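Local coordinates for protein pre-crRNA processing endonuclease (Streptococcus pyogenes serotype M1, PDB 3VZH) that probably cuts precursor CRISPR RNA into mature guide RNAs, as the Cas5d endoribonuclease of a type I-C CRISPR immune system, at residues Y10-G15 against D149-E154; A48-P53 against G132-V137; F101-N106 against K120-M125. All blocks are in the same frame, centred on the assembly; numbering follows the deposited sequence.

Contact 1. Residues Y10-G15 against D149-E154; sequences YVRVSG and DDISQE
Arg-12 O accepts the backbone N-H of Asp-149 at 2.8 Å, and the reciprocal bond from Arg-12 N to Asp-149 O spans 2.9 Å. These two bonds, both with N-H...O angles of 169°, make Arg-12 and Asp-149 an antiparallel hydrogen-bonded pair. Val-11 and Asp-150 form the adjoining non-hydrogen-bonded pair. Beyond it the chains part: Tyr-10 O and Ile-151 O, both acceptors, lie 3.2 Å apart, and a water takes the N-H of Tyr-10 while donating to Ile-151 O. This short ladder joins strand 147-150 to strand 9-15, the last strand of a ferredoxin-like (RRM) beta-alpha-beta-beta-alpha-beta unit to the first; strand 9-15 pairs on its other side with strand 95-105. Val-11 and Asp-150 share the sheet face that carries helices 39-49 and 118-130, and Arg-130 of the latter forms a salt bridge with Asp-150. Ile-151 turns CG1 between its backbone N and carbonyl carbon (chi1 58°), which lays CG1 3.7 Å from Tyr-10 CB, while its CG2 meets Arg-12 CB. Gln-153 CA sits over one face of the Tyr-10 ring, 3.8 Å from the centroid and 17° off the normal, a CH-pi contact. The extended Gln-153 side chain runs alongside the ring as far as the hydroxyl, its CG 3.3 Å from Tyr-10 OH, and its NE2 is bonded to Glu-157. Ser-152 N-caps the following helix, its OG taking the N-H of Glu-155.

Contact 2. Residues A48-P53 against G132-V137; sequences AIYYKP and GGRRDV
Ala-48 and Ile-49, the last two residues of helix 39-49, offer their carbonyls to successive N-H groups of the 132-137 loop. Arg-135 N reaches Ala-48 O at 2.9 Å, lying nearly in line with the C=O bond. Arg-134 N binds Ile-49 O at the same length but with a C=O...N angle of 130° and a tilt out of the carbonyl plane. The backbones are in contact at Gly-133, whose CA lies 3.8 Å from Ile-49 CA; a CB there would crowd Ile-49 CA and, at these backbone angles, also the preceding carbonyl O. Gly-132, at positive phi, is the C-prime residue of a Schellman motif closing helix 118-130, so the contact ties together the C-terminal ends of the two helices of the ferredoxin-like unit. Among the side chains, Arg-134 bends at chi3 (87°), bringing NE to 3.6 Å from Tyr-50 CD1. The two side chains run alongside each other, and Tyr-50 CD1 and CE1 lie over one guanidinium face with the planes 59° apart, so the groups are not stacked. Ala-48 CB packs 3.5 Å from Asp-136 O and against Val-137 CG2. Water links Arg-135 NH1 to Ala-48 O, the second of these bonds being weak.

Contact 3. Residues F101-N106 against K120-M125; sequences FHFVWN and KHEAIM
Phe-103, Met-125 and His-121 bury the most surface where strand 101-105 packs against helix 120-125. The segment axes come within 10.7 Å of each other, and their directions are 151° apart, so strand and helix run roughly antiparallel. Phe-103 holds CG between its backbone N and carbonyl carbon and points its ring tip-first at the helix. CZ reaches His-121 CB at 3.7 Å, and Glu-122 N lies near the ring plane at the edge. Glu-122 CG adds an aliphatic contact to the same CZ, while its carboxylate goes on to bind Arg-7 N. One turn along, Met-125 leaves the helix with CG anti to its backbone N and then bends at both following torsions, which puts the thioether beside Phe-101. SD lies 3.8 Å from Phe-101 CE1 and 87° off the ring normal measured at the centroid, a Met-aromatic contact made at the edge rather than over the face. The methyl CE of Met-125 also lies 4.2 Å from Phe-103 CD1. His-121 carries the other end of the contact: its CD2 meets Trp-105 CZ3 at 3.8 Å, rim to rim, with the ring planes at 65°. Both nitrogens of that imidazole are bonded, to Tyr-50 and Asp-115, which should fix the rotation of the ring. Largely aromatic and apolar, the contact packs the second helix of the ferredoxin-like unit onto its sheet. Phe-55 at the start of strand 55-64 meets both Phe-103 and His-121, Phe-9 of strand 9-15 touches Phe-103 and Met-125, and Tyr-4 from the N-terminal loop stacks on Trp-105.

Overall arrangement
All three contacts belong to one ferredoxin-like unit. Contacts 1 and 3 reach neighbouring strands of its sheet, with centres about 16 Å apart, while the centre of contact 2 lies about 14 Å from that of contact 1. Val-11 connects all three: its CG1 lies 4.0 Å from Ile-49 CD1 of contact 2, and its CG2 lies 4.1 Å from Phe-101 CE2 of contact 3. Contacts 2 and 3, with centres about 12 Å apart, also have polar links, probable hydrogen bonds between Tyr-50 OH and His-121 ND1 (2.7 Å) and between Asn-106 ND2 and Pro-53 O (3.0 Å). Along the chain, contact 3 is nested within contact 2, and contact 2 within contact 1.

Contact 1. Residues Y10-G15 against D149-E154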
loop_
_atom_site.group_PDB
_atom_site.type_symbol
_atom_site.label_atom_id
_atom_site.label_comp_id
_atom_site.label_asym_id
_atom_site.label_seq_id
_atom_site.Cartn_x
_atom_site.Cartn_y
_atom_site.Cartn_z
ATOM N N TYR A 10 0.497 11.189 3.250
ATOM C CA TYR A 10 0.314 10.250 4.386
ATOM C C TYR A 10 -1.164 10.016 4.572
ATOM O O TYR A 10 -1.979 10.989 4.546
ATOM C CB TYR A 10 0.836 10.987 5.659
ATOM C CG TYR A 10 2.297 11.396 5.538
ATOM C CD1 TYR A 10 3.306 10.488 5.937
ATOM C CD2 TYR A 10 2.660 12.603 5.034
ATOM C CE1 TYR A 10 4.609 10.821 5.838
ATOM C CE2 TYR A 10 4.011 12.955 4.946
ATOM C CZ TYR A 10 4.942 12.001 5.312
ATOM O OH TYR A 10 6.303 12.254 5.296
ATOM N N VAL A 11 -1.564 8.753 4.803
ATOM C CA VAL A 11 -2.964 8.455 4.990
ATOM C C VAL A 11 -3.085 7.419 6.042
ATOM O O VAL A 11 -2.141 6.573 6.212
ATOM C CB VAL A 11 -3.671 7.909 3.738
ATOM C CG1 VAL A 11 -3.921 9.017 2.734
ATOM C CG2 VAL A 11 -2.859 6.781 3.131
ATOM N N ARG A 12 -4.178 7.480 6.778
ATOM C CA ARG A 12 -4.529 6.420 7.747
ATOM C C ARG A 12 -5.610 5.552 7.093
ATOM O O ARG A 12 -6.682 6.078 6.697
ATOM C CB ARG A 12 -5.100 7.082 8.973
ATOM C CG ARG A 12 -5.490 6.080 10.111
ATOM C CD ARG A 12 -5.874 6.909 11.335
ATOM N NE ARG A 12 -5.934 6.065 12.519
ATOM C CZ ARG A 12 -6.945 5.271 12.833
ATOM N NH1 ARG A 12 -7.994 5.144 12.005
ATOM N NH2 ARG A 12 -6.932 4.574 13.990
ATOM N N VAL A 13 -5.388 4.245 7.000
ATOM C CA VAL A 13 -6.390 3.374 6.434
ATOM C C VAL A 13 -6.741 2.360 7.503
ATOM O O VAL A 13 -5.807 1.738 8.119
ATOM C CB VAL A 13 -5.806 2.599 5.229
ATOM C CG1 VAL A 13 -6.896 1.778 4.554
ATOM C CG2 VAL A 13 -5.173 3.555 4.174
ATOM N N SER A 14 -8.036 2.160 7.712
ATOM C CA SER A 14 -8.519 1.225 8.768
ATOM C C SER A 14 -9.640 0.330 8.275
ATOM O O SER A 14 -10.289 0.632 7.273
ATOM C CB SER A 14 -8.900 2.016 9.992
ATOM O OG SER A 14 -10.029 2.865 9.706
ATOM N N GLY A 15 -9.874 -0.804 8.968
ATOM C CA GLY A 15 -10.967 -1.673 8.520
ATOM C C GLY A 15 -11.130 -2.737 9.577
ATOM O O GLY A 15 -10.174 -3.095 10.287
ATOM N N ASP A 149 -8.496 8.061 5.862
ATOM C CA ASP A 149 -8.555 9.427 6.392
ATOM C C ASP A 149 -7.212 10.156 6.274
ATOM O O ASP A 149 -6.116 9.555 6.242
ATOM C CB ASP A 149 -9.026 9.459 7.880
ATOM C CG ASP A 149 -10.574 9.415 8.014
ATOM O OD1 ASP A 149 -11.285 10.161 7.312
ATOM O OD2 ASP A 149 -11.058 8.605 8.809
ATOM N N ASP A 150 -7.318 11.478 6.238
ATOM C CA ASP A 150 -6.195 12.380 6.111
ATOM C C ASP A 150 -5.366 12.427 7.406
ATOM O O ASP A 150 -5.921 12.518 8.533
ATOM C CB ASP A 150 -6.772 13.784 5.880
ATOM C CG ASP A 150 -5.702 14.745 5.291
ATOM O OD1 ASP A 150 -6.103 15.857 4.930
ATOM O OD2 ASP A 150 -4.490 14.307 5.080
ATOM N N ILE A 151 -4.048 12.200 7.288
ATOM C CA ILE A 151 -3.179 12.542 8.463
ATOM C C ILE A 151 -2.011 13.378 7.925
ATOM O O ILE A 151 -1.766 13.343 6.754
ATOM C CB ILE A 151 -2.630 11.295 9.142
ATOM C CG1 ILE A 151 -1.811 10.424 8.151
ATOM C CG2 ILE A 151 -3.791 10.491 9.802
ATOM C CD1 ILE A 151 -1.040 9.253 8.835
ATOM N N SER A 152 -1.336 14.102 8.795
ATOM C CA SER A 152 -0.229 14.974 8.364
ATOM C C SER A 152 1.072 14.168 8.628
ATOM O O SER A 152 1.064 13.105 9.262
ATOM C CB SER A 152 -0.222 16.238 9.232
ATOM O OG SER A 152 0.108 15.904 10.550
ATOM N N GLN A 153 2.197 14.738 8.164
ATOM C CA GLN A 153 3.503 14.132 8.339
ATOM C C GLN A 153 3.742 13.968 9.777
ATOM O O GLN A 153 4.199 12.911 10.208
ATOM C CB GLN A 153 4.572 15.030 7.715
ATOM C CG GLN A 153 5.951 14.316 7.815
ATOM C CD GLN A 153 7.099 15.180 7.337
ATOM O OE1 GLN A 153 6.897 16.174 6.676
ATOM N NE2 GLN A 153 8.323 14.790 7.688
ATOM N N GLU A 154 3.391 15.014 10.542
ATOM C CA GLU A 154 3.573 14.938 11.991
ATOM C C GLU A 154 2.861 13.753 12.645
ATOM O O GLU A 154 3.436 13.030 13.470
ATOM C CB GLU A 154 3.200 16.234 12.758
ATOM C CG GLU A 154 3.651 16.188 14.191
ATOM C CD GLU A 154 3.584 17.521 14.913
ATOM O OE1 GLU A 154 3.371 18.568 14.256
ATOM O OE2 GLU A 154 3.760 17.518 16.156
HETATM O O HOH W 1 -0.865 13.753 3.785
HETATM O O HOH W 2 -9.848 7.144 10.385
#

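Contact 2. Residues A48-P53 against G132-V137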
loop_
_atom_site.group_PDB
_atom_site.type_symbol
_atom_site.label_atom_id
_atom_site.label_comp_id
_atom_site.label_asym_id
_atom_site.label_seq_id
_atom_site.Cartn_x
_atom_site.Cartn_y
_atom_site.Cartn_z
ATOM N N ALA A 48 -6.776 3.766 -5.496
ATOM C CA ALA A 48 -8.205 4.000 -5.322
ATOM C C ALA A 48 -8.409 5.406 -4.755
ATOM O O ALA A 48 -9.493 5.986 -4.918
ATOM C CB ALA A 48 -8.791 2.965 -4.350
ATOM N N ILE A 49 -7.433 5.921 -4.044
ATOM C CA ILE A 49 -7.607 7.311 -3.584
ATOM C C ILE A 49 -7.620 8.307 -4.757
ATOM O O ILE A 49 -8.573 9.118 -4.907
ATOM C CB ILE A 49 -6.514 7.647 -2.585
ATOM C CG1 ILE A 49 -6.677 6.676 -1.398
ATOM C CG2 ILE A 49 -6.523 9.139 -2.193
ATOM C CD1 ILE A 49 -5.684 6.974 -0.261
ATOM N N TYR A 50 -6.590 8.228 -5.588
ATOM C CA TYR A 50 -6.521 9.051 -6.805
ATOM C C TYR A 50 -5.565 8.391 -7.791
ATOM O O TYR A 50 -4.400 8.087 -7.437
ATOM C CB TYR A 50 -6.030 10.453 -6.435
ATOM C CG TYR A 50 -5.841 11.423 -7.589
ATOM C CD1 TYR A 50 -6.744 11.463 -8.682
ATOM C CD2 TYR A 50 -4.793 12.320 -7.556
ATOM C CE1 TYR A 50 -6.546 12.388 -9.720
ATOM C CE2 TYR A 50 -4.576 13.214 -8.601
ATOM C CZ TYR A 50 -5.478 13.244 -9.659
ATOM O OH TYR A 50 -5.290 14.176 -10.695
ATOM N N TYR A 51 -6.076 8.160 -8.994
ATOM C CA TYR A 51 -5.328 7.468 -10.053
ATOM C C TYR A 51 -5.407 8.317 -11.322
ATOM O O TYR A 51 -6.516 8.787 -11.691
ATOM C CB TYR A 51 -5.937 6.081 -10.387
ATOM C CG TYR A 51 -5.155 5.508 -11.531
ATOM C CD1 TYR A 51 -3.895 4.943 -11.318
ATOM C CD2 TYR A 51 -5.609 5.609 -12.837
ATOM C CE1 TYR A 51 -3.123 4.503 -12.392
ATOM C CE2 TYR A 51 -4.843 5.184 -13.907
ATOM C CZ TYR A 51 -3.602 4.585 -13.652
ATOM O OH TYR A 51 -2.762 4.107 -14.654
ATOM N N LYS A 52 -4.270 8.558 -11.967
ATOM C CA LYS A 52 -4.261 9.069 -13.369
ATOM C C LYS A 52 -3.166 8.344 -14.102
ATOM O O LYS A 52 -2.142 8.019 -13.485
ATOM C CB LYS A 52 -4.006 10.596 -13.396
ATOM C CG LYS A 52 -5.132 11.462 -12.905
ATOM C CD LYS A 52 -6.321 11.463 -13.782
ATOM C CE LYS A 52 -6.150 12.531 -14.845
ATOM N NZ LYS A 52 -7.214 12.530 -15.872
ATOM N N PRO A 53 -3.346 8.055 -15.400
ATOM C CA PRO A 53 -2.294 7.404 -16.155
ATOM C C PRO A 53 -1.078 8.347 -16.286
ATOM O O PRO A 53 0.034 7.908 -16.587
ATOM C CB PRO A 53 -2.956 7.184 -17.523
ATOM C CG PRO A 53 -4.062 8.208 -17.590
ATOM C CD PRO A 53 -4.559 8.291 -16.188
ATOM N N GLY A 132 -11.668 10.783 1.603
ATOM C CA GLY A 132 -11.684 9.392 1.813
ATOM C C GLY A 132 -11.501 8.607 0.509
ATOM O O GLY A 132 -11.786 7.401 0.462
ATOM N N GLY A 133 -10.934 9.269 -0.493
ATOM C CA GLY A 133 -10.645 8.593 -1.776
ATOM C C GLY A 133 -11.742 8.771 -2.810
ATOM O O GLY A 133 -12.948 8.860 -2.516
ATOM N N ARG A 134 -11.294 8.924 -4.059
ATOM C CA ARG A 134 -12.230 9.052 -5.177
ATOM C C ARG A 134 -12.932 7.748 -5.480
ATOM O O ARG A 134 -14.029 7.798 -6.019
ATOM C CB ARG A 134 -11.541 9.578 -6.410
ATOM C CG ARG A 134 -11.218 11.029 -6.222
ATOM C CD ARG A 134 -10.025 11.347 -7.074
ATOM N NE ARG A 134 -10.326 11.710 -8.452
ATOM C CZ ARG A 134 -10.527 12.953 -8.904
ATOM N NH1 ARG A 134 -10.707 13.120 -10.177
ATOM N NH2 ARG A 134 -10.620 14.003 -8.092
ATOM N N ARG A 135 -12.323 6.594 -5.226
ATOM C CA ARG A 135 -13.018 5.323 -5.400
ATOM C C ARG A 135 -13.092 4.580 -4.088
ATOM O O ARG A 135 -12.474 5.009 -3.095
ATOM C CB ARG A 135 -12.242 4.478 -6.405
ATOM C CG ARG A 135 -12.119 5.181 -7.760
ATOM C CD ARG A 135 -12.212 4.038 -8.761
ATOM N NE ARG A 135 -12.594 4.488 -10.099
ATOM C CZ ARG A 135 -11.774 5.078 -10.964
ATOM N NH1 ARG A 135 -10.516 5.436 -10.654
ATOM N NH2 ARG A 135 -12.268 5.401 -12.133
ATOM N N ASP A 136 -13.845 3.479 -4.083
ATOM C CA ASP A 136 -13.949 2.561 -2.943
ATOM C C ASP A 136 -12.586 1.957 -2.588
ATOM O O ASP A 136 -11.795 1.497 -3.438
ATOM C CB ASP A 136 -14.871 1.392 -3.322
ATOM C CG ASP A 136 -16.314 1.782 -3.337
ATOM O OD1 ASP A 136 -17.067 1.035 -3.986
ATOM O OD2 ASP A 136 -16.675 2.780 -2.648
ATOM N N VAL A 137 -12.322 1.937 -1.313
ATOM C CA VAL A 137 -11.076 1.404 -0.838
ATOM C C VAL A 137 -11.342 0.037 -0.161
ATOM O O VAL A 137 -12.246 -0.081 0.668
ATOM C CB VAL A 137 -10.546 2.409 0.205
ATOM C CG1 VAL A 137 -9.480 1.767 1.032
ATOM C CG2 VAL A 137 -9.982 3.630 -0.526
HETATM O O HOH W 3 -9.128 6.146 -7.978
HETATM O O HOH W 4 -9.292 8.816 -9.322
#

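Contact 3. Residues F101-N106 against K120-M125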
loop_
_atom_site.group_PDB
_atom_site.type_symbol
_atom_site.label_atom_id
_atom_site.label_comp_id
_atom_site.label_asym_id
_atom_site.label_seq_id
_atom_site.Cartn_x
_atom_site.Cartn_y
_atom_site.Cartn_z
ATOM N N PHE A 101 3.502 7.741 0.854
ATOM C CA PHE A 101 3.647 7.469 -0.554
ATOM C C PHE A 101 3.899 8.784 -1.301
ATOM O O PHE A 101 3.697 9.857 -0.714
ATOM C CB PHE A 101 2.460 6.745 -1.094
ATOM C CG PHE A 101 1.170 7.566 -1.159
ATOM C CD1 PHE A 101 0.731 8.123 -2.390
ATOM C CD2 PHE A 101 0.390 7.685 -0.042
ATOM C CE1 PHE A 101 -0.501 8.858 -2.433
ATOM C CE2 PHE A 101 -0.812 8.415 -0.081
ATOM C CZ PHE A 101 -1.263 8.956 -1.274
ATOM N N HIS A 102 4.285 8.698 -2.574
ATOM C CA HIS A 102 4.433 9.925 -3.390
ATOM C C HIS A 102 4.157 9.507 -4.766
ATOM O O HIS A 102 3.829 8.335 -4.972
ATOM C CB HIS A 102 5.833 10.516 -3.200
ATOM C CG HIS A 102 6.939 9.619 -3.717
ATOM N ND1 HIS A 102 7.595 8.747 -2.930
ATOM C CD2 HIS A 102 7.533 9.538 -5.025
ATOM C CE1 HIS A 102 8.551 8.095 -3.676
ATOM N NE2 HIS A 102 8.521 8.607 -4.965
ATOM N N PHE A 103 4.210 10.438 -5.688
ATOM C CA PHE A 103 4.082 10.001 -7.073
ATOM C C PHE A 103 5.173 10.585 -7.958
ATOM O O PHE A 103 5.797 11.585 -7.609
ATOM C CB PHE A 103 2.694 10.280 -7.652
ATOM C CG PHE A 103 2.271 11.732 -7.672
ATOM C CD1 PHE A 103 1.367 12.197 -6.680
ATOM C CD2 PHE A 103 2.704 12.596 -8.675
ATOM C CE1 PHE A 103 0.951 13.520 -6.691
ATOM C CE2 PHE A 103 2.255 13.909 -8.708
ATOM C CZ PHE A 103 1.386 14.368 -7.706
ATOM N N VAL A 104 5.388 9.927 -9.085
ATOM C CA VAL A 104 6.359 10.365 -10.118
ATOM C C VAL A 104 5.647 10.293 -11.491
ATOM O O VAL A 104 4.575 9.673 -11.590
ATOM C CB VAL A 104 7.600 9.395 -10.148
ATOM C CG1 VAL A 104 8.293 9.381 -8.787
ATOM C CG2 VAL A 104 7.175 8.016 -10.611
ATOM N N TRP A 105 6.199 10.919 -12.544
ATOM C CA TRP A 105 5.477 10.832 -13.852
ATOM C C TRP A 105 5.629 9.448 -14.350
ATOM O O TRP A 105 6.689 8.752 -14.129
ATOM C CB TRP A 105 6.022 11.909 -14.873
ATOM C CG TRP A 105 5.885 13.343 -14.339
ATOM C CD1 TRP A 105 6.881 14.351 -14.296
ATOM C CD2 TRP A 105 4.695 13.960 -13.726
ATOM N NE1 TRP A 105 6.384 15.492 -13.724
ATOM C CE2 TRP A 105 5.082 15.341 -13.368
ATOM C CE3 TRP A 105 3.384 13.528 -13.454
ATOM C CZ2 TRP A 105 4.181 16.223 -12.752
ATOM C CZ3 TRP A 105 2.477 14.427 -12.925
ATOM C CH2 TRP A 105 2.901 15.725 -12.472
ATOM N N ASN A 106 4.582 9.000 -15.065
ATOM C CA ASN A 106 4.551 7.669 -15.627
ATOM C C ASN A 106 5.283 7.691 -16.995
ATOM O O ASN A 106 4.734 8.182 -17.974
ATOM C CB ASN A 106 3.081 7.205 -15.777
ATOM C CG ASN A 106 2.942 5.832 -16.418
ATOM O OD1 ASN A 106 3.940 5.147 -16.659
ATOM N ND2 ASN A 106 1.720 5.408 -16.679
ATOM N N LYS A 120 -1.378 20.847 -9.952
ATOM C CA LYS A 120 -2.702 20.277 -10.213
ATOM C C LYS A 120 -2.836 18.921 -9.486
ATOM O O LYS A 120 -3.790 18.654 -8.759
ATOM C CB LYS A 120 -2.923 20.022 -11.708
ATOM C CG LYS A 120 -4.306 19.384 -12.053
ATOM C CD LYS A 120 -4.325 18.878 -13.519
ATOM C CE LYS A 120 -5.541 18.031 -13.892
ATOM N NZ LYS A 120 -5.505 17.693 -15.339
ATOM N N HIS A 121 -1.889 18.028 -9.757
ATOM C CA HIS A 121 -2.034 16.655 -9.215
ATOM C C HIS A 121 -1.797 16.561 -7.744
ATOM O O HIS A 121 -2.465 15.725 -7.078
ATOM C CB HIS A 121 -1.179 15.676 -9.971
ATOM C CG HIS A 121 -1.641 15.475 -11.375
ATOM N ND1 HIS A 121 -2.865 15.001 -11.677
ATOM C CD2 HIS A 121 -1.034 15.781 -12.585
ATOM C CE1 HIS A 121 -3.009 14.857 -12.994
ATOM N NE2 HIS A 121 -1.906 15.391 -13.580
ATOM N N GLU A 122 -0.889 17.366 -7.216
ATOM C CA GLU A 122 -0.738 17.452 -5.737
ATOM C C GLU A 122 -1.989 17.973 -5.030
ATOM O O GLU A 122 -2.393 17.393 -4.004
ATOM C CB GLU A 122 0.492 18.261 -5.294
ATOM C CG GLU A 122 1.849 17.627 -5.601
ATOM C CD GLU A 122 2.964 18.256 -4.757
ATOM O OE1 GLU A 122 4.071 17.714 -4.680
ATOM O OE2 GLU A 122 2.729 19.323 -4.139
ATOM N N ALA A 123 -2.669 18.966 -5.615
ATOM C CA ALA A 123 -3.908 19.501 -5.021
ATOM C C ALA A 123 -5.051 18.518 -4.996
ATOM O O ALA A 123 -5.740 18.332 -3.975
ATOM C CB ALA A 123 -4.327 20.848 -5.676
ATOM N N ILE A 124 -5.216 17.838 -6.130
ATOM C CA ILE A 124 -6.221 16.817 -6.230
ATOM C C ILE A 124 -5.952 15.660 -5.311
ATOM O O ILE A 124 -6.893 15.112 -4.693
ATOM C CB ILE A 124 -6.355 16.373 -7.689
ATOM C CG1 ILE A 124 -6.805 17.602 -8.493
ATOM C CG2 ILE A 124 -7.430 15.278 -7.839
ATOM C CD1 ILE A 124 -7.073 17.279 -9.941
ATOM N N MET A 125 -4.670 15.258 -5.205
ATOM C CA MET A 125 -4.330 14.187 -4.304
ATOM C C MET A 125 -4.692 14.593 -2.844
ATOM O O MET A 125 -5.306 13.820 -2.143
ATOM C CB MET A 125 -2.819 13.856 -4.426
ATOM C CG MET A 125 -2.415 12.659 -3.521
ATOM S SD MET A 125 -3.195 11.063 -3.928
ATOM C CE MET A 125 -2.295 10.505 -5.415
#